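Local atomic coordinates of pirin-like protein YhaK (Escherichia coli, PDB entry 2VEC), a protein that has no quercetin 2,3-dioxygenase activity and is a cytoplasmic, redox-sensitive bicupin of the pirin family that carries a reactive cysteine. Residues S62-P73 and D132-D143; Q180-V188 and R248-V256. All blocks are in the same frame, centred on the assembly; numbering follows the deposited sequence.

Contact 1. Residues S62-P73 and D132-D143; sequences SLRVLNQEVLAP and DKPLTRMQLWLD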
loop_
_atom_site.group_PDB
_atom_site.type_symbol
_atom_site.label_atom_id
_atom_site.label_comp_id
_atom_site.label_asym_id
_atom_site.label_seq_id
_atom_site.Cartn_x
_atom_site.Cartn_y
_atom_site.Cartn_z
ATOM N N SER A 62 1.872 -0.105 -13.392
ATOM C CA SER A 62 1.976 1.120 -12.595
ATOM C C SER A 62 1.084 1.051 -11.349
ATOM O O SER A 62 0.116 0.271 -11.315
ATOM C CB SER A 62 1.602 2.358 -13.431
ATOM O OG SER A 62 2.586 2.580 -14.462
ATOM N N LEU A 63 1.455 1.817 -10.333
ATOM C CA LEU A 63 0.579 2.157 -9.196
ATOM C C LEU A 63 -0.543 3.065 -9.698
ATOM O O LEU A 63 -0.250 4.173 -10.159
ATOM C CB LEU A 63 1.393 2.876 -8.141
ATOM C CG LEU A 63 0.607 3.371 -6.929
ATOM C CD1 LEU A 63 0.053 2.178 -6.114
ATOM C CD2 LEU A 63 1.455 4.308 -6.059
ATOM N N ARG A 64 -1.787 2.587 -9.678
ATOM C CA ARG A 64 -2.920 3.358 -10.260
ATOM C C ARG A 64 -3.768 4.137 -9.248
ATOM O O ARG A 64 -4.332 5.184 -9.551
ATOM C CB ARG A 64 -3.801 2.437 -11.108
ATOM C CG ARG A 64 -3.018 1.715 -12.236
ATOM C CD ARG A 64 -2.249 2.738 -13.160
ATOM N NE ARG A 64 -3.113 3.783 -13.727
ATOM C CZ ARG A 64 -3.892 3.611 -14.794
ATOM N NH1 ARG A 64 -3.922 2.420 -15.414
ATOM N NH2 ARG A 64 -4.601 4.627 -15.269
ATOM N N VAL A 65 -3.857 3.629 -8.028
ATOM C CA VAL A 65 -4.621 4.336 -7.004
ATOM C C VAL A 65 -3.895 4.063 -5.701
ATOM O O VAL A 65 -3.382 2.957 -5.514
ATOM C CB VAL A 65 -6.031 3.740 -6.892
ATOM C CG1 VAL A 65 -6.725 4.172 -5.525
ATOM C CG2 VAL A 65 -6.867 4.150 -8.118
ATOM N N LEU A 66 -3.827 5.062 -4.822
ATOM C CA LEU A 66 -3.517 4.798 -3.417
ATOM C C LEU A 66 -4.540 5.570 -2.605
ATOM O O LEU A 66 -4.734 6.805 -2.771
ATOM C CB LEU A 66 -2.070 5.184 -3.039
ATOM C CG LEU A 66 -1.779 4.834 -1.545
ATOM C CD1 LEU A 66 -0.393 4.372 -1.334
ATOM C CD2 LEU A 66 -2.158 6.001 -0.595
ATOM N N ASN A 67 -5.269 4.856 -1.774
ATOM C CA ASN A 67 -6.298 5.543 -1.011
ATOM C C ASN A 67 -6.321 5.151 0.436
ATOM O O ASN A 67 -5.737 4.129 0.815
ATOM C CB ASN A 67 -7.672 5.449 -1.692
ATOM C CG ASN A 67 -8.344 4.119 -1.531
ATOM O OD1 ASN A 67 -8.694 3.699 -0.430
ATOM N ND2 ASN A 67 -8.621 3.473 -2.667
ATOM N N GLN A 68 -6.923 5.995 1.249
ATOM C CA GLN A 68 -7.212 5.628 2.617
ATOM C C GLN A 68 -8.656 5.978 2.856
ATOM O O GLN A 68 -9.096 7.078 2.524
ATOM C CB GLN A 68 -6.320 6.348 3.622
ATOM C CG GLN A 68 -6.802 6.095 5.076
ATOM C CD GLN A 68 -5.774 6.474 6.117
ATOM O OE1 GLN A 68 -4.595 6.077 6.008
ATOM N NE2 GLN A 68 -6.202 7.232 7.141
ATOM N N GLU A 69 -9.415 5.020 3.372
ATOM C CA GLU A 69 -10.846 5.207 3.561
ATOM C C GLU A 69 -11.229 4.795 4.960
ATOM O O GLU A 69 -10.543 3.975 5.584
ATOM C CB GLU A 69 -11.631 4.409 2.521
ATOM C CG GLU A 69 -11.511 5.008 1.086
ATOM C CD GLU A 69 -12.189 6.383 0.980
ATOM O OE1 GLU A 69 -13.398 6.491 1.361
ATOM O OE2 GLU A 69 -11.518 7.355 0.543
ATOM N N VAL A 70 -12.301 5.404 5.458
ATOM C CA VAL A 70 -12.851 5.090 6.768
ATOM C C VAL A 70 -14.305 4.690 6.550
ATOM O O VAL A 70 -15.063 5.465 5.981
ATOM C CB VAL A 70 -12.746 6.318 7.725
ATOM C CG1 VAL A 70 -13.428 6.059 9.074
ATOM C CG2 VAL A 70 -11.274 6.735 7.941
ATOM N N LEU A 71 -14.681 3.487 6.994
ATOM C CA LEU A 71 -16.081 3.025 7.019
ATOM C C LEU A 71 -16.651 3.085 8.437
ATOM O O LEU A 71 -16.030 2.568 9.371
ATOM C CB LEU A 71 -16.168 1.574 6.521
ATOM C CG LEU A 71 -16.308 1.229 5.034
ATOM C CD1 LEU A 71 -16.267 -0.291 4.875
ATOM C CD2 LEU A 71 -17.613 1.758 4.441
ATOM N N ALA A 72 -17.837 3.693 8.587
ATOM C CA ALA A 72 -18.520 3.822 9.886
ATOM C C ALA A 72 -19.007 2.460 10.431
ATOM O O ALA A 72 -19.203 1.515 9.644
ATOM C CB ALA A 72 -19.696 4.799 9.754
ATOM N N PRO A 73 -19.177 2.341 11.773
ATOM C CA PRO A 73 -19.837 1.152 12.370
ATOM C C PRO A 73 -21.037 0.655 11.536
ATOM O O PRO A 73 -21.852 1.478 11.084
ATOM C CB PRO A 73 -20.341 1.674 13.729
ATOM C CG PRO A 73 -19.442 2.825 14.083
ATOM C CD PRO A 73 -18.712 3.311 12.803
ATOM N N ASP A 132 -20.456 -1.605 16.269
ATOM C CA ASP A 132 -20.080 -0.596 17.253
ATOM C C ASP A 132 -18.931 0.409 16.799
ATOM O O ASP A 132 -18.985 1.600 17.125
ATOM C CB ASP A 132 -19.671 -1.302 18.589
ATOM C CG ASP A 132 -20.788 -2.100 19.147
ATOM O OD1 ASP A 132 -21.354 -2.970 18.444
ATOM O OD2 ASP A 132 -21.120 -1.862 20.372
ATOM N N LYS A 133 -17.893 -0.092 16.127
ATOM C CA LYS A 133 -16.614 0.626 15.942
ATOM C C LYS A 133 -16.324 0.736 14.463
ATOM O O LYS A 133 -16.669 -0.168 13.673
ATOM C CB LYS A 133 -15.464 -0.149 16.647
ATOM C CG LYS A 133 -15.643 -0.517 18.132
ATOM C CD LYS A 133 -14.311 -0.506 18.944
ATOM C CE LYS A 133 -14.414 -1.075 20.355
ATOM N NZ LYS A 133 -15.306 -0.226 21.250
ATOM N N PRO A 134 -15.670 1.842 14.003
ATOM C CA PRO A 134 -15.357 2.038 12.582
ATOM C C PRO A 134 -14.177 1.245 12.097
ATOM O O PRO A 134 -13.505 0.552 12.862
ATOM C CB PRO A 134 -15.009 3.530 12.482
ATOM C CG PRO A 134 -14.337 3.735 13.873
ATOM C CD PRO A 134 -15.203 3.001 14.820
ATOM N N LEU A 135 -13.934 1.374 10.779
ATOM C CA LEU A 135 -12.795 0.715 10.050
ATOM C C LEU A 135 -11.953 1.685 9.188
ATOM O O LEU A 135 -12.507 2.510 8.463
ATOM C CB LEU A 135 -13.316 -0.393 9.121
ATOM C CG LEU A 135 -12.462 -0.955 7.967
ATOM C CD1 LEU A 135 -11.419 -1.994 8.407
ATOM C CD2 LEU A 135 -13.363 -1.585 6.914
ATOM N N THR A 136 -10.614 1.566 9.240
ATOM C CA THR A 136 -9.715 2.397 8.438
ATOM C C THR A 136 -8.750 1.504 7.657
ATOM O O THR A 136 -8.147 0.596 8.212
ATOM C CB THR A 136 -8.852 3.349 9.290
ATOM O OG1 THR A 136 -9.678 4.130 10.157
ATOM C CG2 THR A 136 -8.011 4.313 8.365
ATOM N N ARG A 137 -8.615 1.740 6.369
ATOM C CA ARG A 137 -7.726 0.890 5.615
ATOM C C ARG A 137 -7.138 1.637 4.440
ATOM O O ARG A 137 -7.788 2.518 3.884
ATOM C CB ARG A 137 -8.414 -0.388 5.166
ATOM C CG ARG A 137 -9.591 -0.218 4.250
ATOM C CD ARG A 137 -9.180 -0.507 2.835
ATOM N NE ARG A 137 -10.329 -0.229 1.965
ATOM C CZ ARG A 137 -10.476 0.883 1.260
ATOM N NH1 ARG A 137 -9.540 1.821 1.299
ATOM N NH2 ARG A 137 -11.550 1.032 0.498
ATOM N N MET A 138 -5.910 1.286 4.095
ATOM C CA MET A 138 -5.227 1.905 2.961
ATOM C C MET A 138 -5.308 0.869 1.849
ATOM O O MET A 138 -5.344 -0.336 2.119
ATOM C CB MET A 138 -3.800 2.222 3.337
ATOM C CG MET A 138 -2.932 2.675 2.161
ATOM S SD MET A 138 -1.434 3.503 2.727
ATOM C CE MET A 138 -2.080 5.049 3.406
ATOM N N GLN A 139 -5.432 1.339 0.620
ATOM C CA GLN A 139 -5.689 0.435 -0.517
ATOM C C GLN A 139 -4.846 0.916 -1.644
ATOM O O GLN A 139 -4.790 2.136 -1.889
ATOM C CB GLN A 139 -7.185 0.469 -0.871
ATOM C CG GLN A 139 -7.530 -0.358 -2.107
ATOM C CD GLN A 139 -8.999 -0.384 -2.390
ATOM O OE1 GLN A 139 -9.486 0.398 -3.195
ATOM N NE2 GLN A 139 -9.725 -1.271 -1.721
ATOM N N LEU A 140 -4.147 -0.018 -2.305
ATOM C CA LEU A 140 -3.356 0.255 -3.492
ATOM C C LEU A 140 -4.004 -0.498 -4.660
ATOM O O LEU A 140 -4.491 -1.620 -4.450
ATOM C CB LEU A 140 -1.934 -0.329 -3.286
ATOM C CG LEU A 140 -0.867 0.395 -2.451
ATOM C CD1 LEU A 140 -1.321 0.781 -1.050
ATOM C CD2 LEU A 140 0.382 -0.504 -2.366
ATOM N N TRP A 141 -4.044 0.087 -5.863
ATOM C CA TRP A 141 -4.392 -0.671 -7.078
ATOM C C TRP A 141 -3.148 -0.719 -7.972
ATOM O O TRP A 141 -2.552 0.346 -8.230
ATOM C CB TRP A 141 -5.492 0.016 -7.912
ATOM C CG TRP A 141 -6.843 0.245 -7.270
ATOM C CD1 TRP A 141 -7.198 0.115 -5.933
ATOM C CD2 TRP A 141 -7.992 0.721 -7.939
ATOM N NE1 TRP A 141 -8.516 0.470 -5.764
ATOM C CE2 TRP A 141 -9.030 0.834 -6.986
ATOM C CE3 TRP A 141 -8.264 1.055 -9.283
ATOM C CZ2 TRP A 141 -10.305 1.290 -7.329
ATOM C CZ3 TRP A 141 -9.557 1.499 -9.614
ATOM C CH2 TRP A 141 -10.546 1.600 -8.656
ATOM N N LEU A 142 -2.774 -1.921 -8.452
ATOM C CA LEU A 142 -1.653 -2.084 -9.419
ATOM C C LEU A 142 -2.247 -2.642 -10.694
ATOM O O LEU A 142 -3.111 -3.540 -10.613
ATOM C CB LEU A 142 -0.641 -3.121 -8.899
ATOM C CG LEU A 142 0.020 -2.703 -7.566
ATOM C CD1 LEU A 142 0.898 -3.878 -6.995
ATOM C CD2 LEU A 142 0.896 -1.508 -7.839
ATOM N N ASP A 143 -1.806 -2.163 -11.856
ATOM C CA ASP A 143 -2.233 -2.765 -13.130
ATOM C C ASP A 143 -1.933 -4.241 -13.087
ATOM O O ASP A 143 -0.877 -4.646 -12.560
ATOM C CB ASP A 143 -1.462 -2.216 -14.341
ATOM C CG ASP A 143 -1.678 -0.715 -14.566
ATOM O OD1 ASP A 143 -2.845 -0.308 -14.750
ATOM O OD2 ASP A 143 -0.662 0.029 -14.555
#
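Strands 63-71 and 135-143 pair antiparallel, with axes 4.5 Å apart at closest approach, and a classic beta bulge sets R64 and V65 both opposite W141. At the bulge, V65 lies beside the indole and points the same way. Its CB sits over the five-membered ring, 3.8 Å from the centroid of the W141 ring, as a CH-pi contact. V65 CG2 covers the same face nearer the six-membered ring. W141 NE1 donates to Q139 OE1 at 2.7 Å, with the acceptor in the ring plane. N67 ND2 reaches Q139 OE1 at 3.2 Å from the opposite face of that amide. Two donors therefore grip this oxygen, both from well above or below its plane. N67 CG stands between its backbone N and carbonyl carbon (chi1 76°). This turns the amide toward the partner strand, and N67 OD1 takes R137 NH1 at 2.7 Å in its carbonyl plane. The R137 guanidinium also lies against E69 CB and has a salt bridge to E126. At the far end, D143 OD1 accepts R64 NH1 at 3.0 Å through its syn lone pair, a salt bridge in the guanidinium plane. D143 OD2 takes S62 N at 2.8 Å on its anti side and also bonds H51. The R64 chain, bent at chi2 and chi3, passes close to the D143 oxygens, and R64 NE is bonded to F49 O. L66 CD1 meets L140 CD1 at 3.7 Å. L63, L66, M138 and L140 make an apolar patch, in which L63, M138 and L140 touch strand 247-254; the N67-Q139-R137 network lies on the opposite face. Such a long, bulged antiparallel pair belongs to the beta-sandwich of the N-terminal cupin domain of a pirin-family bicupin.

Contact 2. Residues Q180-V188 and R248-V256; sequences QQVWLHHIV and RALLIDLPV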
loop_
_atom_site.group_PDB
_atom_site.type_symbol
_atom_site.label_atom_id
_atom_site.label_comp_id
_atom_site.label_asym_id
_atom_site.label_seq_id
_atom_site.Cartn_x
_atom_site.Cartn_y
_atom_site.Cartn_z
ATOM N N GLN A 180 2.715 -8.631 -10.569
ATOM C CA GLN A 180 3.468 -7.476 -11.099
ATOM C C GLN A 180 4.907 -7.570 -10.616
ATOM O O GLN A 180 5.170 -8.205 -9.586
ATOM C CB GLN A 180 2.919 -6.138 -10.577
ATOM C CG GLN A 180 1.477 -5.864 -10.974
ATOM C CD GLN A 180 0.446 -6.619 -10.084
ATOM O OE1 GLN A 180 0.740 -7.017 -8.966
ATOM N NE2 GLN A 180 -0.754 -6.817 -10.614
ATOM N N GLN A 181 5.823 -6.908 -11.338
ATOM C CA GLN A 181 7.245 -6.831 -10.938
ATOM C C GLN A 181 7.449 -5.677 -9.961
ATOM O O GLN A 181 8.100 -4.668 -10.267
ATOM C CB GLN A 181 8.151 -6.647 -12.165
ATOM C CG GLN A 181 8.328 -7.874 -12.993
ATOM C CD GLN A 181 8.797 -9.078 -12.195
ATOM O OE1 GLN A 181 8.106 -10.091 -12.150
ATOM N NE2 GLN A 181 9.976 -8.963 -11.535
ATOM N N VAL A 182 6.829 -5.803 -8.791
ATOM C CA VAL A 182 6.747 -4.719 -7.835
ATOM C C VAL A 182 7.217 -5.258 -6.475
ATOM O O VAL A 182 6.964 -6.433 -6.159
ATOM C CB VAL A 182 5.255 -4.201 -7.711
ATOM C CG1 VAL A 182 5.021 -3.340 -6.465
ATOM C CG2 VAL A 182 4.895 -3.450 -8.973
ATOM N N TRP A 183 7.971 -4.453 -5.725
ATOM C CA TRP A 183 8.362 -4.879 -4.360
ATOM C C TRP A 183 7.808 -3.833 -3.428
ATOM O O TRP A 183 8.042 -2.639 -3.630
ATOM C CB TRP A 183 9.885 -4.994 -4.171
ATOM C CG TRP A 183 10.518 -6.219 -4.826
ATOM C CD1 TRP A 183 10.969 -7.350 -4.192
ATOM C CD2 TRP A 183 10.817 -6.398 -6.211
ATOM N NE1 TRP A 183 11.519 -8.225 -5.099
ATOM C CE2 TRP A 183 11.456 -7.654 -6.348
ATOM C CE3 TRP A 183 10.649 -5.606 -7.349
ATOM C CZ2 TRP A 183 11.872 -8.161 -7.579
ATOM C CZ3 TRP A 183 11.075 -6.115 -8.596
ATOM C CH2 TRP A 183 11.684 -7.382 -8.696
ATOM N N LEU A 184 7.084 -4.276 -2.408
ATOM C CA LEU A 184 6.393 -3.323 -1.513
ATOM C C LEU A 184 6.915 -3.533 -0.119
ATOM O O LEU A 184 6.948 -4.680 0.361
ATOM C CB LEU A 184 4.891 -3.616 -1.494
ATOM C CG LEU A 184 4.001 -2.760 -0.582
ATOM C CD1 LEU A 184 4.136 -1.231 -0.937
ATOM C CD2 LEU A 184 2.489 -3.167 -0.647
ATOM N N HIS A 185 7.307 -2.435 0.513
ATOM C CA HIS A 185 7.907 -2.476 1.839
ATOM C C HIS A 185 7.055 -1.634 2.775
ATOM O O HIS A 185 6.603 -0.532 2.395
ATOM C CB HIS A 185 9.326 -1.889 1.821
ATOM C CG HIS A 185 10.240 -2.534 0.814
ATOM N ND1 HIS A 185 11.089 -3.569 1.143
ATOM C CD2 HIS A 185 10.461 -2.267 -0.492
ATOM C CE1 HIS A 185 11.788 -3.924 0.081
ATOM N NE2 HIS A 185 11.427 -3.148 -0.928
ATOM N N HIS A 186 6.890 -2.147 3.987
ATOM C CA HIS A 186 6.192 -1.459 5.090
ATOM C C HIS A 186 7.242 -1.067 6.103
ATOM O O HIS A 186 8.045 -1.904 6.508
ATOM C CB HIS A 186 5.153 -2.387 5.716
ATOM C CG HIS A 186 4.362 -1.743 6.842
ATOM N ND1 HIS A 186 4.264 -2.306 8.093
ATOM C CD2 HIS A 186 3.614 -0.608 6.884
ATOM C CE1 HIS A 186 3.535 -1.529 8.881
ATOM N NE2 HIS A 186 3.099 -0.502 8.166
ATOM N N ILE A 187 7.240 0.210 6.497
ATOM C CA ILE A 187 8.287 0.810 7.339
ATOM C C ILE A 187 7.715 1.332 8.644
ATOM O O ILE A 187 6.727 2.028 8.634
ATOM C CB ILE A 187 8.964 2.016 6.565
ATOM C CG1 ILE A 187 9.748 1.482 5.379
ATOM C CG2 ILE A 187 9.950 2.834 7.471
ATOM C CD1 ILE A 187 9.076 1.725 4.024
ATOM N N VAL A 188 8.323 0.981 9.773
ATOM C CA VAL A 188 7.860 1.487 11.073
ATOM C C VAL A 188 9.111 1.931 11.796
ATOM O O VAL A 188 9.946 1.087 12.151
ATOM C CB VAL A 188 7.083 0.385 11.915
ATOM C CG1 VAL A 188 6.529 0.987 13.230
ATOM C CG2 VAL A 188 5.917 -0.220 11.056
ATOM N N ARG A 248 4.916 5.510 10.134
ATOM C CA ARG A 248 4.599 4.304 9.381
ATOM C C ARG A 248 4.549 4.771 7.937
ATOM O O ARG A 248 3.936 5.821 7.643
ATOM C CB ARG A 248 3.277 3.692 9.787
ATOM C CG ARG A 248 3.353 2.884 11.088
ATOM C CD ARG A 248 2.029 2.186 11.329
ATOM N NE ARG A 248 1.666 1.207 10.302
ATOM C CZ ARG A 248 0.575 0.452 10.408
ATOM N NH1 ARG A 248 -0.197 0.594 11.504
ATOM N NH2 ARG A 248 0.271 -0.418 9.456
ATOM N N ALA A 249 5.195 4.019 7.044
ATOM C CA ALA A 249 5.261 4.415 5.655
ATOM C C ALA A 249 5.295 3.199 4.740
ATOM O O ALA A 249 5.544 2.066 5.195
ATOM C CB ALA A 249 6.533 5.268 5.422
ATOM N N LEU A 250 5.149 3.451 3.450
ATOM C CA LEU A 250 5.350 2.409 2.452
ATOM C C LEU A 250 6.411 2.901 1.489
ATOM O O LEU A 250 6.502 4.118 1.225
ATOM C CB LEU A 250 4.073 2.223 1.616
ATOM C CG LEU A 250 2.822 1.708 2.328
ATOM C CD1 LEU A 250 1.628 1.608 1.349
ATOM C CD2 LEU A 250 3.050 0.362 3.044
ATOM N N LEU A 251 7.203 1.968 0.962
ATOM C CA LEU A 251 8.056 2.287 -0.169
ATOM C C LEU A 251 7.699 1.237 -1.201
ATOM O O LEU A 251 7.739 0.010 -0.913
ATOM C CB LEU A 251 9.549 2.198 0.163
ATOM C CG LEU A 251 10.492 2.634 -0.997
ATOM C CD1 LEU A 251 11.810 3.209 -0.469
ATOM C CD2 LEU A 251 10.801 1.402 -1.891
ATOM N N ILE A 252 7.309 1.718 -2.381
ATOM C CA ILE A 252 6.924 0.806 -3.473
ATOM C C ILE A 252 7.957 0.888 -4.569
ATOM O O ILE A 252 8.238 1.978 -5.073
ATOM C CB ILE A 252 5.552 1.155 -4.070
ATOM C CG1 ILE A 252 4.606 1.666 -2.972
ATOM C CG2 ILE A 252 5.023 -0.059 -4.885
ATOM C CD1 ILE A 252 3.112 1.996 -3.422
ATOM N N ASP A 253 8.517 -0.262 -4.948
ATOM C CA ASP A 253 9.581 -0.328 -5.944
ATOM C C ASP A 253 8.885 -0.765 -7.232
ATOM O O ASP A 253 8.311 -1.865 -7.298
ATOM C CB ASP A 253 10.570 -1.387 -5.397
ATOM C CG ASP A 253 11.637 -1.818 -6.364
ATOM O OD1 ASP A 253 11.572 -1.564 -7.593
ATOM O OD2 ASP A 253 12.592 -2.510 -5.867
ATOM N N LEU A 254 8.865 0.127 -8.232
ATOM C CA LEU A 254 8.018 0.003 -9.396
ATOM C C LEU A 254 8.844 -0.206 -10.662
ATOM O O LEU A 254 9.955 0.343 -10.790
ATOM C CB LEU A 254 7.163 1.310 -9.550
ATOM C CG LEU A 254 6.124 1.449 -8.405
ATOM C CD1 LEU A 254 5.857 2.963 -8.178
ATOM C CD2 LEU A 254 4.840 0.681 -8.701
ATOM N N PRO A 255 8.344 -1.043 -11.584
ATOM C CA PRO A 255 9.124 -1.579 -12.714
ATOM C C PRO A 255 9.305 -0.661 -13.927
ATOM O O PRO A 255 10.127 -0.963 -14.832
ATOM C CB PRO A 255 8.326 -2.833 -13.117
ATOM C CG PRO A 255 6.912 -2.498 -12.742
ATOM C CD PRO A 255 6.984 -1.637 -11.501
ATOM N N VAL A 256 8.558 0.451 -13.975
ATOM C CA VAL A 256 8.612 1.322 -15.187
ATOM C C VAL A 256 8.252 2.752 -14.822
ATOM O O VAL A 256 7.462 2.963 -13.895
ATOM C CB VAL A 256 7.665 0.818 -16.311
ATOM C CG1 VAL A 256 6.207 0.778 -15.828
ATOM C CG2 VAL A 256 7.859 1.647 -17.656
ATOM O OXT VAL A 256 8.728 3.718 -15.452
HETATM O O HOH W 1 10.247 -2.913 -9.931
HETATM O O HOH W 2 12.913 -2.889 -3.292
#
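The H186 imidazole and the R248 guanidinium meet at their edges, with their planes 78° apart. R248 NE donates to H186 NE2 at 3.1 Å and lies in the ring plane. The bond is bent, with an N-H...acceptor angle of 140°. L250 CD2 also sits at the H186 ring edge. H186 CG is anti to its backbone N (chi1 -179°), which carries the ring across toward R248. The H185 ring has L251 O and a water at its edge. That water bridges H185 NE2 and D253 OD2, at 2.8 Å from H185 NE2. The W183 indole runs beside the D253 carboxylate and is stacked with H200. A second water lies within bonding distance of Q181 O and of D253 OD1, 3.0 Å from OD1. H200 N and G201 N bond the D253 carboxylate, and the water shared with H185 adds a further bond at OD2.

This is an antiparallel strand pair of the C-terminal cupin domain. Strands 183-188 and 248-254 alternate hydrogen-bonded and non-hydrogen-bonded pairs from W183-D253 to V188-R248. W183, H185, I187, A249, L251 and D253 share one face, where F197 meets H185 edge-to-face. I187 CD1 reaches across to L251 CB at 3.9 Å. L184, H186, V188, R248, L250 and I252 lie on the other face. There L184 CD1 packs alongside I252 CG1 at 3.6 Å, and V182 CG1 touches I252 CG2 at 3.6 Å. Past the strand ends, P255 CD rests against V182 CG2, and the V256 carboxylate forms a salt bridge with R203.

Overall arrangement
Contact 1 lies in the N-terminal Pirin range and contact 2 in the C-terminal cupin range. Their centres are about 16 Å apart. They come one after the other along the chain, and their two sheets meet face to face. L140 CD2 lies 3.8 Å from both L184 CD2 and I252 CD1, so this leucine packs against both strands of contact 2. M138 and L63 add to the interface by touching L250 and I252. A polar tie closes one end: Q180 NE2 probably bonds D143 O at 2.9 Å. The same Q180 NE2 also bonds D86. The modified residue C145, an S-hydroxycysteine, follows D143 closely in sequence.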